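Local atomic coordinates of peptide amidase (Stenotrophomonas maltophilia, PDB entry 1M22), a protein that probably hydrolyses the C-terminal amide group of peptides, as a member of the amidase signature family. Residues L54-L59 with A91-T96; I81-K86 with A122-K127; K274-L279 with A412-T417. One frame throughout, in Å; residues are numbered along the deposited sequence.

Contact 1: L54-L59 with A91-T96; sequences LNPDAL and AAPMAT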
loop_
_atom_site.group_PDB
_atom_site.type_symbol
_atom_site.label_atom_id
_atom_site.label_comp_id
_atom_site.label_asym_id
_atom_site.label_seq_id
_atom_site.Cartn_x
_atom_site.Cartn_y
_atom_site.Cartn_z
ATOM N N LEU A 54 1.150 13.739 13.492
ATOM C CA LEU A 54 0.091 13.192 14.327
ATOM C C LEU A 54 -1.168 14.019 14.119
ATOM O O LEU A 54 -1.098 15.209 13.812
ATOM C CB LEU A 54 0.487 13.248 15.805
ATOM C CG LEU A 54 1.640 12.346 16.247
ATOM C CD1 LEU A 54 2.019 12.666 17.684
ATOM C CD2 LEU A 54 1.228 10.889 16.111
ATOM N N ASN A 55 -2.320 13.379 14.272
ATOM C CA ASN A 55 -3.587 14.074 14.136
ATOM C C ASN A 55 -3.892 14.709 15.487
ATOM O O ASN A 55 -4.086 14.007 16.478
ATOM C CB ASN A 55 -4.697 13.091 13.758
ATOM C CG ASN A 55 -6.065 13.744 13.723
ATOM O OD1 ASN A 55 -6.180 14.971 13.758
ATOM N ND2 ASN A 55 -7.109 12.929 13.645
ATOM N N PRO A 56 -3.927 16.050 15.551
ATOM C CA PRO A 56 -4.215 16.704 16.830
ATOM C C PRO A 56 -5.594 16.357 17.383
ATOM O O PRO A 56 -5.841 16.503 18.579
ATOM C CB PRO A 56 -4.074 18.187 16.497
ATOM C CG PRO A 56 -4.494 18.250 15.065
ATOM C CD PRO A 56 -3.797 17.043 14.471
ATOM N N ASP A 57 -6.482 15.882 16.514
ATOM C CA ASP A 57 -7.837 15.524 16.924
ATOM C C ASP A 57 -8.043 14.030 17.152
ATOM O O ASP A 57 -9.180 13.581 17.291
ATOM C CB ASP A 57 -8.859 15.995 15.885
ATOM C CG ASP A 57 -8.898 17.501 15.740
ATOM O OD1 ASP A 57 -8.637 18.206 16.735
ATOM O OD2 ASP A 57 -9.210 17.978 14.627
ATOM N N ALA A 58 -6.959 13.261 17.202
ATOM C CA ALA A 58 -7.072 11.815 17.398
ATOM C C ALA A 58 -7.839 11.445 18.664
ATOM O O ALA A 58 -8.759 10.629 18.621
ATOM C CB ALA A 58 -5.692 11.178 17.425
ATOM N N LEU A 59 -7.456 12.039 19.790
ATOM C CA LEU A 59 -8.116 11.749 21.058
ATOM C C LEU A 59 -9.576 12.191 21.038
ATOM O O LEU A 59 -10.451 11.496 21.556
ATOM C CB LEU A 59 -7.377 12.436 22.209
ATOM C CG LEU A 59 -7.941 12.169 23.608
ATOM C CD1 LEU A 59 -7.952 10.670 23.884
ATOM C CD2 LEU A 59 -7.101 12.903 24.642
ATOM N N ALA A 91 -6.333 14.547 4.371
ATOM C CA ALA A 91 -7.033 14.260 5.619
ATOM C C ALA A 91 -6.919 15.425 6.596
ATOM O O ALA A 91 -5.858 15.665 7.168
ATOM C CB ALA A 91 -6.478 12.987 6.260
ATOM N N ALA A 92 -8.016 16.150 6.778
ATOM C CA ALA A 92 -8.027 17.274 7.704
ATOM C C ALA A 92 -7.931 16.722 9.124
ATOM O O ALA A 92 -8.369 15.603 9.391
ATOM C CB ALA A 92 -9.311 18.074 7.533
ATOM N N PRO A 93 -7.368 17.502 10.060
ATOM C CA PRO A 93 -6.819 18.853 9.899
ATOM C C PRO A 93 -5.308 18.856 9.675
ATOM O O PRO A 93 -4.648 19.882 9.838
ATOM C CB PRO A 93 -7.192 19.511 11.215
ATOM C CG PRO A 93 -6.913 18.402 12.183
ATOM C CD PRO A 93 -7.487 17.165 11.492
ATOM N N MET A 94 -4.763 17.704 9.309
ATOM C CA MET A 94 -3.331 17.573 9.077
ATOM C C MET A 94 -2.950 18.064 7.690
ATOM O O MET A 94 -3.804 18.292 6.836
ATOM C CB MET A 94 -2.920 16.109 9.214
ATOM C CG MET A 94 -3.301 15.486 10.542
ATOM S SD MET A 94 -3.550 13.708 10.415
ATOM C CE MET A 94 -5.293 13.659 9.993
ATOM N N ALA A 95 -1.655 18.240 7.472
ATOM C CA ALA A 95 -1.186 18.660 6.167
ATOM C C ALA A 95 -1.079 17.397 5.325
ATOM O O ALA A 95 -1.092 16.286 5.855
ATOM C CB ALA A 95 0.180 19.326 6.283
ATOM N N THR A 96 -1.014 17.574 4.012
ATOM C CA THR A 96 -0.840 16.461 3.085
ATOM C C THR A 96 0.315 16.973 2.237
ATOM O O THR A 96 0.125 17.754 1.309
ATOM C CB THR A 96 -2.098 16.219 2.232
ATOM O OG1 THR A 96 -3.179 15.823 3.088
ATOM C CG2 THR A 96 -1.846 15.106 1.222
#

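Contact 2: I81-K86 with A122-K127; sequences IPLLLK and AVVLGK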
loop_
_atom_site.group_PDB
_atom_site.type_symbol
_atom_site.label_atom_id
_atom_site.label_comp_id
_atom_site.label_asym_id
_atom_site.label_seq_id
_atom_site.Cartn_x
_atom_site.Cartn_y
_atom_site.Cartn_z
ATOM N N ILE A 81 -11.602 2.012 15.755
ATOM C CA ILE A 81 -10.309 1.446 15.359
ATOM C C ILE A 81 -9.340 2.520 14.855
ATOM O O ILE A 81 -9.641 3.226 13.896
ATOM C CB ILE A 81 -10.502 0.386 14.248
ATOM C CG1 ILE A 81 -11.357 -0.770 14.773
ATOM C CG2 ILE A 81 -9.150 -0.110 13.749
ATOM C CD1 ILE A 81 -10.715 -1.574 15.886
ATOM N N PRO A 82 -8.166 2.658 15.499
ATOM C CA PRO A 82 -7.176 3.663 15.085
ATOM C C PRO A 82 -6.338 3.222 13.890
ATOM O O PRO A 82 -5.829 2.098 13.862
ATOM C CB PRO A 82 -6.302 3.841 16.330
ATOM C CG PRO A 82 -7.142 3.294 17.457
ATOM C CD PRO A 82 -7.821 2.115 16.821
ATOM N N LEU A 83 -6.172 4.120 12.924
ATOM C CA LEU A 83 -5.388 3.817 11.734
ATOM C C LEU A 83 -4.519 4.986 11.286
ATOM O O LEU A 83 -4.675 6.114 11.764
ATOM C CB LEU A 83 -6.321 3.381 10.596
ATOM C CG LEU A 83 -7.447 4.319 10.148
ATOM C CD1 LEU A 83 -6.881 5.480 9.338
ATOM C CD2 LEU A 83 -8.446 3.531 9.305
ATOM N N LEU A 84 -3.591 4.702 10.377
ATOM C CA LEU A 84 -2.682 5.712 9.832
ATOM C C LEU A 84 -2.861 5.818 8.320
ATOM O O LEU A 84 -3.224 4.842 7.662
ATOM C CB LEU A 84 -1.234 5.351 10.167
ATOM C CG LEU A 84 -0.831 5.546 11.633
ATOM C CD1 LEU A 84 0.410 4.726 11.927
ATOM C CD2 LEU A 84 -0.582 7.023 11.918
ATOM N N LEU A 85 -2.589 7.002 7.775
ATOM C CA LEU A 85 -2.744 7.265 6.344
ATOM C C LEU A 85 -1.460 7.763 5.696
ATOM O O LEU A 85 -0.827 8.683 6.213
ATOM C CB LEU A 85 -3.809 8.341 6.127
ATOM C CG LEU A 85 -5.214 8.139 6.689
ATOM C CD1 LEU A 85 -5.970 9.455 6.634
ATOM C CD2 LEU A 85 -5.937 7.060 5.899
ATOM N N LYS A 86 -1.082 7.175 4.563
ATOM C CA LYS A 86 0.106 7.618 3.835
ATOM C C LYS A 86 -0.065 9.121 3.570
ATOM O O LYS A 86 -1.161 9.576 3.226
ATOM C CB LYS A 86 0.218 6.850 2.519
ATOM C CG LYS A 86 1.455 7.161 1.692
ATOM C CD LYS A 86 1.509 6.221 0.496
ATOM C CE LYS A 86 2.732 6.439 -0.379
ATOM N NZ LYS A 86 2.765 5.460 -1.503
ATOM N N ALA A 122 -13.681 4.808 12.050
ATOM C CA ALA A 122 -12.248 4.696 12.280
ATOM C C ALA A 122 -11.691 5.998 12.843
ATOM O O ALA A 122 -12.217 7.081 12.581
ATOM C CB ALA A 122 -11.525 4.332 10.983
ATOM N N VAL A 123 -10.630 5.875 13.630
ATOM C CA VAL A 123 -9.966 7.017 14.241
ATOM C C VAL A 123 -8.655 7.245 13.493
ATOM O O VAL A 123 -7.842 6.331 13.371
ATOM C CB VAL A 123 -9.652 6.736 15.728
ATOM C CG1 VAL A 123 -8.781 7.849 16.307
ATOM C CG2 VAL A 123 -10.950 6.610 16.514
ATOM N N VAL A 124 -8.451 8.452 12.980
ATOM C CA VAL A 124 -7.218 8.750 12.263
ATOM C C VAL A 124 -6.146 9.194 13.254
ATOM O O VAL A 124 -6.263 10.246 13.875
ATOM C CB VAL A 124 -7.438 9.859 11.210
ATOM C CG1 VAL A 124 -6.132 10.165 10.486
ATOM C CG2 VAL A 124 -8.504 9.420 10.216
ATOM N N LEU A 125 -5.110 8.377 13.417
ATOM C CA LEU A 125 -4.020 8.695 14.337
ATOM C C LEU A 125 -3.071 9.736 13.761
ATOM O O LEU A 125 -2.492 10.535 14.499
ATOM C CB LEU A 125 -3.207 7.442 14.667
ATOM C CG LEU A 125 -3.796 6.372 15.584
ATOM C CD1 LEU A 125 -2.871 5.163 15.590
ATOM C CD2 LEU A 125 -3.963 6.923 16.994
ATOM N N GLY A 126 -2.907 9.715 12.442
ATOM C CA GLY A 126 -2.007 10.647 11.795
ATOM C C GLY A 126 -1.629 10.193 10.401
ATOM O O GLY A 126 -2.291 9.328 9.822
ATOM N N LYS A 127 -0.553 10.771 9.876
ATOM C CA LYS A 127 -0.063 10.475 8.535
ATOM C C LYS A 127 1.301 9.798 8.586
ATOM O O LYS A 127 2.103 10.069 9.481
ATOM C CB LYS A 127 0.058 11.773 7.727
ATOM C CG LYS A 127 -1.154 12.697 7.811
ATOM C CD LYS A 127 -2.412 12.060 7.234
ATOM C CE LYS A 127 -2.315 11.881 5.726
ATOM N NZ LYS A 127 -2.203 13.181 4.997
#

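Contact 3: K274-L279 with A412-T417; sequences KRIGLL and ALVAPT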
loop_
_atom_site.group_PDB
_atom_site.type_symbol
_atom_site.label_atom_id
_atom_site.label_comp_id
_atom_site.label_asym_id
_atom_site.label_seq_id
_atom_site.Cartn_x
_atom_site.Cartn_y
_atom_site.Cartn_z
ATOM N N LYS A 274 -8.772 -24.715 -6.202
ATOM C CA LYS A 274 -8.152 -23.617 -6.929
ATOM C C LYS A 274 -6.961 -24.091 -7.748
ATOM O O LYS A 274 -6.371 -25.132 -7.466
ATOM C CB LYS A 274 -7.686 -22.525 -5.961
ATOM C CG LYS A 274 -8.791 -21.831 -5.184
ATOM C CD LYS A 274 -9.756 -21.097 -6.104
ATOM C CE LYS A 274 -10.600 -20.092 -5.330
ATOM N NZ LYS A 274 -11.328 -20.709 -4.187
ATOM N N ARG A 275 -6.620 -23.314 -8.769
ATOM C CA ARG A 275 -5.490 -23.618 -9.633
ATOM C C ARG A 275 -4.584 -22.396 -9.616
ATOM O O ARG A 275 -5.019 -21.278 -9.898
ATOM C CB ARG A 275 -5.977 -23.935 -11.050
ATOM C CG ARG A 275 -6.804 -25.220 -11.130
ATOM C CD ARG A 275 -7.334 -25.460 -12.537
ATOM N NE ARG A 275 -6.250 -25.517 -13.511
ATOM C CZ ARG A 275 -5.420 -26.544 -13.658
ATOM N NH1 ARG A 275 -5.550 -27.622 -12.895
ATOM N NH2 ARG A 275 -4.444 -26.479 -14.552
ATOM N N ILE A 276 -3.319 -22.619 -9.276
ATOM C CA ILE A 276 -2.350 -21.541 -9.158
ATOM C C ILE A 276 -1.120 -21.741 -10.030
ATOM O O ILE A 276 -0.602 -22.850 -10.151
ATOM C CB ILE A 276 -1.883 -21.412 -7.689
ATOM C CG1 ILE A 276 -3.065 -21.035 -6.801
ATOM C CG2 ILE A 276 -0.758 -20.392 -7.572
ATOM C CD1 ILE A 276 -2.732 -21.017 -5.320
ATOM N N GLY A 277 -0.657 -20.650 -10.630
ATOM C CA GLY A 277 0.536 -20.705 -11.446
ATOM C C GLY A 277 1.700 -20.071 -10.701
ATOM O O GLY A 277 1.635 -18.898 -10.324
ATOM N N LEU A 278 2.753 -20.846 -10.464
ATOM C CA LEU A 278 3.943 -20.340 -9.779
ATOM C C LEU A 278 4.850 -19.743 -10.847
ATOM O O LEU A 278 5.401 -20.468 -11.678
ATOM C CB LEU A 278 4.665 -21.473 -9.046
ATOM C CG LEU A 278 5.989 -21.109 -8.364
ATOM C CD1 LEU A 278 5.777 -19.995 -7.346
ATOM C CD2 LEU A 278 6.558 -22.349 -7.695
ATOM N N LEU A 279 5.005 -18.424 -10.824
ATOM C CA LEU A 279 5.805 -17.726 -11.821
ATOM C C LEU A 279 7.290 -18.053 -11.793
ATOM O O LEU A 279 7.953 -17.938 -10.763
ATOM C CB LEU A 279 5.592 -16.215 -11.691
ATOM C CG LEU A 279 4.152 -15.758 -11.953
ATOM C CD1 LEU A 279 4.038 -14.264 -11.726
ATOM C CD2 LEU A 279 3.746 -16.115 -13.376
ATOM N N ALA A 412 -5.100 -17.716 -10.022
ATOM C CA ALA A 412 -4.140 -16.709 -9.607
ATOM C C ALA A 412 -2.725 -17.118 -9.962
ATOM O O ALA A 412 -2.446 -18.282 -10.274
ATOM C CB ALA A 412 -4.242 -16.474 -8.102
ATOM N N LEU A 413 -1.836 -16.134 -9.920
ATOM C CA LEU A 413 -0.422 -16.341 -10.173
ATOM C C LEU A 413 0.254 -15.988 -8.856
ATOM O O LEU A 413 -0.164 -15.051 -8.175
ATOM C CB LEU A 413 0.073 -15.399 -11.272
ATOM C CG LEU A 413 -0.661 -15.507 -12.609
ATOM C CD1 LEU A 413 -0.153 -14.447 -13.573
ATOM C CD2 LEU A 413 -0.454 -16.897 -13.188
ATOM N N VAL A 414 1.275 -16.746 -8.481
ATOM C CA VAL A 414 1.997 -16.461 -7.248
ATOM C C VAL A 414 3.498 -16.466 -7.483
ATOM O O VAL A 414 3.993 -17.059 -8.445
ATOM C CB VAL A 414 1.666 -17.472 -6.124
ATOM C CG1 VAL A 414 0.176 -17.461 -5.840
ATOM C CG2 VAL A 414 2.144 -18.861 -6.507
ATOM N N ALA A 415 4.218 -15.793 -6.594
ATOM C CA ALA A 415 5.666 -15.700 -6.688
ATOM C C ALA A 415 6.172 -14.965 -5.466
ATOM O O ALA A 415 5.392 -14.364 -4.729
ATOM C CB ALA A 415 6.052 -14.912 -7.937
ATOM N N PRO A 416 7.486 -15.034 -5.208
ATOM C CA PRO A 416 7.989 -14.300 -4.044
ATOM C C PRO A 416 7.741 -12.845 -4.451
ATOM O O PRO A 416 7.874 -12.505 -5.628
ATOM C CB PRO A 416 9.479 -14.631 -4.041
ATOM C CG PRO A 416 9.545 -15.970 -4.713
ATOM C CD PRO A 416 8.550 -15.829 -5.841
ATOM N N THR A 417 7.378 -11.988 -3.506
ATOM C CA THR A 417 7.107 -10.594 -3.837
ATOM C C THR A 417 8.357 -9.839 -4.283
ATOM O O THR A 417 8.351 -9.141 -5.300
ATOM C CB THR A 417 6.475 -9.876 -2.636
ATOM O OG1 THR A 417 5.324 -10.617 -2.213
ATOM C CG2 THR A 417 6.056 -8.457 -3.006
#

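Contact 1: L54-L59 with A91-T96
Pro93 follows a cis peptide bond, and its ring lies against the Asx turn that begins at Asn55. The side chains of Asn55 and Pro93 cross at about a right angle, with Asn55 OD1 3.4 Å from Pro93 CD. The next ring atom, Pro93 CG, meets two more residues. It lies 3.4 Å from Asp57 OD2 and 3.8 Å from Pro56 CG. The Pro56 and Pro93 rings run alongside each other, pointing opposite ways.

With Asn55 CG anti to the backbone N (chi1 175°), the amide lies beside the carbonyl carbon, and OD1 accepts the backbone N-H of Asp57 at 2.9 Å, the donor above the carbonyl plane. This closes the Asx turn. A type I beta turn from Asn55 to Ala58 overlaps it and leads into helix 58-70. Asn55 ND2 bonds to Val124 O and Glu61 OE2, so both ends of the amide are held and its rotation is fixed.

Met94 packs on the base of the Asn55 side chain. Its SD is 3.6 Å from Asn55 CB. A bend at chi3 (-89°) places Met94 CE 3.8 Å from Asn55 CG. Met94 also touches Val124 and Lys127 of strand 123-128.

The segments meet by van der Waals contact. Asn55 OD1 and Asp57 OD2 both face Pro93 ring carbons, so loop 91-96 is probably seated by shape and perhaps weak polar attraction, without a hydrogen bond to the turn.

Contact 2: I81-K86 with A122-K127
Leu83 CG sits between the backbone N and the carbonyl carbon (chi1 57°), and with chi2 at 74° Leu83 CD2 meets Ala122 CB at 3.6 Å. Leu85 CD1 touches Val124 CG1 at 3.9 Å, the two side chains crossing at about a right angle. Bends at chi2 and chi3 (-68°) fold Lys127 back, with CE 3.6 Å from Leu85 O. Chi4 turns NZ onward to Ile89 O and a salt bridge with Asp87. On the other face, Pro82 CB packs on Leu125 CG at 3.6 Å.

In the parallel pairing, Val123 N donates to Ile81 O, Leu83 N to Val123 O and Leu125 N to Leu83 O, each at 2.8 Å. Leu85 N then bonds to Gly126 O at 3.1 Å, one residue beyond a regular register. This fits a beta bulge at Leu125 and Gly126. A CB on Gly126 would jam against Leu125 O, and its buried N-H has no partner where the register slips.

The active-site residue Lys86 ends the strand, and its extended chain carries NZ to Ser165, Ser166 and Thr184. The contact joins the strands of a beta-alpha-beta unit whose helix, 112-119, covers Leu83 and Leu85. Helix 27-43 covers Pro82 and Leu125, and strand 180-185 pairs with strand 82-86.

Contact 3: K274-L279 with A412-T417
Gly277 O is gripped by two groups of the strand beside it. It accepts the N-H of Val414 at 2.9 Å and a CA-H contact from Leu413 at 3.3 Å. The motif is a pair of parallel beta strands, 275-279 and 412-416, in the large mixed sheet of the amidase fold. Bonds on both sides of this one continue the pairing. Gly277 N donates to Ala412 O at 3.0 Å. Leu279 N donates to Val414 O at 2.9 Å. The short strand segments are twisted by 37° against each other.

Apolar side chains fill both faces. Leu413 lies on the same face as Gly277. A CB at Gly277 would be tight against Leu413 CD2, so the absent side chain makes room for this leucine branch. Leu279 reaches both ways along the neighbouring strand. Its CB meets Ala415 CB at 4.0 Å, and Leu279 CD1 reaches back to Leu413 CB at 4.1 Å.

Ile276, Leu278, Ala412 and Val414 share the other face. Helix 289-302 covers Ile276 and Leu278 there, while helix 470-484 covers Ile276 and Ala412. Strand 306-310 pairs with the outer edge of 275-279.

Val414 carries CG1 anti to the carbonyl carbon (chi1 -58°), which leaves CG2 in the crowded position between N and the carbonyl carbon. There Val414 CG2 meets Leu278 CD1 at 3.9 Å. It also presses on Ile276 CG2 at 3.4 Å, closer than usual van der Waals contact.

Overall arrangement
Contacts 1 and 2 are neighbours, with centres about 9 Å apart. They touch where Asn55 meets strand 123-128, and Lys127 of contact 2 reaches the loop of contact 1. Contact 3 lies across the centre of the chain, with its centre about 32 Å from that of contact 2. Contacts 2 and 3 are buried parallel strand pairs in two parts of the same mixed sheet, bound by backbone hydrogen bonds. Contact 2 has a shifted register consistent with a bulge and carries a catalytic lysine. Contact 3 is regular and lies away from the active site. Contact 1 is partly exposed and joins a turn to a loop by side-chain packing.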